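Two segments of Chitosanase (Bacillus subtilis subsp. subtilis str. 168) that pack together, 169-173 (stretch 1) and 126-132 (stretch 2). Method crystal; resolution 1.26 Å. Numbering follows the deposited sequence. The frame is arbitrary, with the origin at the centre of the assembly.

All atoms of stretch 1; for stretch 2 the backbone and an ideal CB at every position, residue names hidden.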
ATOM      1  N   GLY A 169     -17.873 -17.039   4.282  1.00 28.56           N
ATOM      2  CA  GLY A 169     -18.437 -15.791   4.748  1.00 27.01           C
ATOM      3  C   GLY A 169     -17.377 -14.864   5.310  1.00 26.48           C
ATOM      4  O   GLY A 169     -16.200 -15.228   5.376  1.00 26.55           O
ATOM      5  N   SER A 170     -17.778 -13.669   5.704  1.00 25.85           N
ATOM      6  CA  SER A 170     -16.917 -12.709   6.377  1.00 24.79           C
ATOM      7  C   SER A 170     -17.158 -12.771   7.873  1.00 24.34           C
ATOM      8  O   SER A 170     -18.116 -13.399   8.335  1.00 25.28           O
ATOM      9  CB  SER A 170     -17.231 -11.302   5.872  1.00 25.30           C
ATOM     10  OG  SER A 170     -18.479 -10.865   6.384  1.00 25.99           O
ATOM     11  N   PRO A 171     -16.303 -12.134   8.680  1.00 23.68           N
ATOM     12  CA  PRO A 171     -16.607 -12.058  10.118  1.00 24.13           C
ATOM     13  C   PRO A 171     -17.958 -11.436  10.428  1.00 25.39           C
ATOM     14  O   PRO A 171     -18.589 -11.817  11.423  1.00 26.22           O
ATOM     15  CB  PRO A 171     -15.437 -11.239  10.677  1.00 23.56           C
ATOM     16  CG  PRO A 171     -14.306 -11.604   9.780  1.00 23.02           C
ATOM     17  CD  PRO A 171     -14.925 -11.682   8.398  1.00 22.95           C
ATOM     18  N   LYS A 172     -18.432 -10.505   9.594  1.00 26.32           N
ATOM     19  CA  LYS A 172     -19.778  -9.970   9.776  1.00 28.16           C
ATOM     20  C   LYS A 172     -20.830 -11.071   9.700  1.00 28.81           C
ATOM     21  O   LYS A 172     -21.835 -11.022  10.417  1.00 29.26           O
ATOM     22  CB  LYS A 172     -20.057  -8.882   8.738  1.00 29.83           C
ATOM     23  CG  LYS A 172     -21.499  -8.407   8.701  1.00 32.81           C
ATOM     24  CD  LYS A 172     -21.591  -6.944   8.298  1.00 35.48           C
ATOM     25  CE  LYS A 172     -21.038  -6.033   9.386  1.00 37.64           C
ATOM     26  NZ  LYS A 172     -20.865  -4.629   8.906  1.00 38.43           N
ATOM     27  N   ASP A 173     -20.604 -12.080   8.856  1.00 29.26           N
ATOM     28  CA  ASP A 173     -21.510 -13.217   8.741  1.00 30.24           C
ATOM     29  C   ASP A 173     -21.365 -14.211   9.884  1.00 30.68           C
ATOM     30  O   ASP A 173     -22.136 -15.174   9.947  1.00 31.88           O
ATOM     31  CB  ASP A 173     -21.257 -13.942   7.420  1.00 31.12           C
ATOM     32  CG  ASP A 173     -21.474 -13.053   6.215  1.00 32.19           C
ATOM     33  OD1 ASP A 173     -22.437 -12.256   6.224  1.00 33.20           O
ATOM     34  OD2 ASP A 173     -20.678 -13.152   5.261  1.00 32.55           O
ATOM     35  N   UNK A 126     -13.076  -2.901   5.602  1.00 16.77           N
ATOM     36  CA  UNK A 126     -12.965  -3.617   6.869  1.00 16.85           C
ATOM     37  C   UNK A 126     -14.283  -3.580   7.627  1.00 18.01           C
ATOM     38  O   UNK A 126     -14.741  -4.603   8.149  1.00 18.17           O
ATOM     39  CB  UNK A 126     -11.846  -3.022   7.726  1.00 16.85           C
ATOM     40  N   UNK A 127     -14.905  -2.396   7.700  1.00 18.89           N
ATOM     41  CA  UNK A 127     -16.207  -2.278   8.345  1.00 21.13           C
ATOM     42  C   UNK A 127     -17.241  -3.145   7.644  1.00 21.77           C
ATOM     43  O   UNK A 127     -18.039  -3.825   8.300  1.00 22.55           O
ATOM     44  CB  UNK A 127     -16.666  -0.819   8.362  1.00 21.13           C
ATOM     45  N   UNK A 128     -17.237  -3.138   6.308  1.00 22.21           N
ATOM     46  CA  UNK A 128     -18.199  -3.945   5.565  1.00 23.37           C
ATOM     47  C   UNK A 128     -18.016  -5.433   5.833  1.00 22.63           C
ATOM     48  O   UNK A 128     -18.996  -6.190   5.821  1.00 23.42           O
ATOM     49  CB  UNK A 128     -18.073  -3.668   4.066  1.00 23.37           C
ATOM     50  N   UNK A 129     -16.782  -5.869   6.071  1.00 22.03           N
ATOM     51  CA  UNK A 129     -16.492  -7.263   6.376  1.00 21.29           C
ATOM     52  C   UNK A 129     -16.636  -7.591   7.858  1.00 21.62           C
ATOM     53  O   UNK A 129     -16.435  -8.747   8.243  1.00 22.19           O
ATOM     54  CB  UNK A 129     -15.076  -7.608   5.911  1.00 21.29           C
ATOM     55  N   UNK A 130     -16.970  -6.608   8.691  1.00 20.50           N
ATOM     56  CA  UNK A 130     -17.112  -6.859  10.111  1.00 20.52           C
ATOM     57  C   UNK A 130     -15.814  -7.079  10.855  1.00 20.42           C
ATOM     58  O   UNK A 130     -15.816  -7.706  11.917  1.00 21.57           O
ATOM     59  CB  UNK A 130     -18.012  -8.079  10.318  1.00 20.52           C
ATOM     60  N   UNK A 131     -14.697  -6.584  10.329  1.00 19.58           N
ATOM     61  CA  UNK A 131     -13.421  -6.770  11.005  1.00 19.54           C
ATOM     62  C   UNK A 131     -13.386  -5.927  12.273  1.00 20.34           C
ATOM     63  O   UNK A 131     -13.743  -4.745  12.259  1.00 22.83           O
ATOM     64  CB  UNK A 131     -12.257  -6.406  10.082  1.00 19.54           C
ATOM     65  N   UNK A 132     -12.979  -6.545  13.381  1.00 19.03           N
ATOM     66  CA  UNK A 132     -12.869  -5.836  14.645  1.00 19.92           C
ATOM     67  C   UNK A 132     -11.443  -5.658  15.140  1.00 18.48           C
ATOM     68  O   UNK A 132     -11.208  -4.782  15.978  1.00 21.23           O
ATOM     69  CB  UNK A 132     -13.680  -6.575  15.711  1.00 19.92           C
TER

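Stretch 2 enters as the last turn of a helix and leaves it near position 130, where the CA of Lys 172 and the CA of position 130, 4.1 Å apart, are the nearest CA pair.

At position 126 the ideal CB has nothing of stretch 1 within 5.5 Å, so the contact says little about the side chain. The residue is Ser 126, whose OG is hydrogen-bonded elsewhere in the structure. Its backbone O accepts from the N of position 131, 2.9 Å away, which helps close the helix.

Position 127 points its CA-to-CB bond away, and most helix-compatible residues would fit. What stretch 1 seeks here is the main chain: the ammonium NZ of Lys 172 donates to the carbonyl O of 127 at 3.0 Å, a bond available whatever the side chain. The residue is Asp 127, and that same carbonyl also accepts from the N of position 130 at 3.0 Å.

Position 128 likewise points away, leaving a wide choice. It is Asn 128. Its backbone O accepts a hydrogen bond at 3.0 Å from the O of a water, which is also bonded to OG of Ser 170 at 2.8 Å.

Position 129 directs its CB away from stretch 1 overall, yet the ideal CB lies 4.3 Å from CB of Ser 170 and 4.8 Å from CD of Pro 171. A small side chain sits easily here, although these distances alone do not exclude a longer one directed elsewhere. Ala 129 places its methyl beside Ser 170, while its carbonyl O receives the backbone N of Lys 172 at 3.0 Å. CD of Pro 171 approaches this same O to 3.3 Å.

Position 130 is the most restrictive. Its phi of 73° favours glycine, as expected where a Schellman motif ends a helix, and an ideal CB would point toward stretch 1, clashing with N of Lys 172 at 2.6 Å and lying tight against C of Pro 171 at 3.4 Å. Gly 130 meets both demands, letting CB of Lys 172 come within 3.8 Å of its CA.

Position 131 starts away from stretch 1, but a flexible or branched apolar chain could bring its end near the ring of Pro 171; leucine, isoleucine or methionine are reasonable candidates. Leu 131, with chi1 m and chi2 t, brings CD2 to 3.6 Å from CG of Pro 171, an apolar contact.

Position 132 points sideways, and its ideal CB has nothing of stretch 1 within 5.5 Å, so many residues would serve. Lys 132 extends its chain without touching stretch 1.

Stretch 2, residues 126-132: SDNAGLK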
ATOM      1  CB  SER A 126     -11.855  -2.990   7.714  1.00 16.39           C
ATOM      2  OG  SER A 126     -10.582  -3.216   7.143  1.00 15.63           O
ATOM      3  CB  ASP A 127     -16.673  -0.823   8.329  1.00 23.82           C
ATOM      4  CG  ASP A 127     -15.840   0.074   9.216  1.00 27.36           C
ATOM      5  OD1 ASP A 127     -15.046  -0.450  10.024  1.00 28.69           O
ATOM      6  OD2 ASP A 127     -15.990   1.311   9.101  1.00 29.40           O
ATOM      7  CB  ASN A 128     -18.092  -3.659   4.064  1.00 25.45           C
ATOM      8  CG  ASN A 128     -18.430  -2.219   3.713  1.00 28.58           C
ATOM      9  OD1 ASN A 128     -19.111  -1.525   4.467  1.00 30.30           O
ATOM     10  ND2 ASN A 128     -17.966  -1.769   2.550  1.00 29.20           N
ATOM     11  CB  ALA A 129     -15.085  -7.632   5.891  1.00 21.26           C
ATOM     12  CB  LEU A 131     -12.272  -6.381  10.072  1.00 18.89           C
ATOM     13  CG  LEU A 131     -12.270  -7.107   8.724  1.00 18.79           C
ATOM     14  CD1 LEU A 131     -11.008  -6.802   7.947  1.00 18.83           C
ATOM     15  CD2 LEU A 131     -12.433  -8.604   8.911  1.00 19.29           C
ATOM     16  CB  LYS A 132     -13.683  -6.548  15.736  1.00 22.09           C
ATOM     17  CG  LYS A 132     -15.182  -6.553  15.484  1.00 24.43           C
ATOM     18  CD  LYS A 132     -15.924  -7.256  16.615  1.00 27.26           C
ATOM     19  CE  LYS A 132     -17.433  -7.138  16.457  1.00 29.80           C
ATOM     20  NZ  LYS A 132     -18.151  -7.900  17.515  1.00 31.47           N
TER
HETATM   21  O   HOH W   1     -19.120  -8.908   4.557  1.00 26.04           O
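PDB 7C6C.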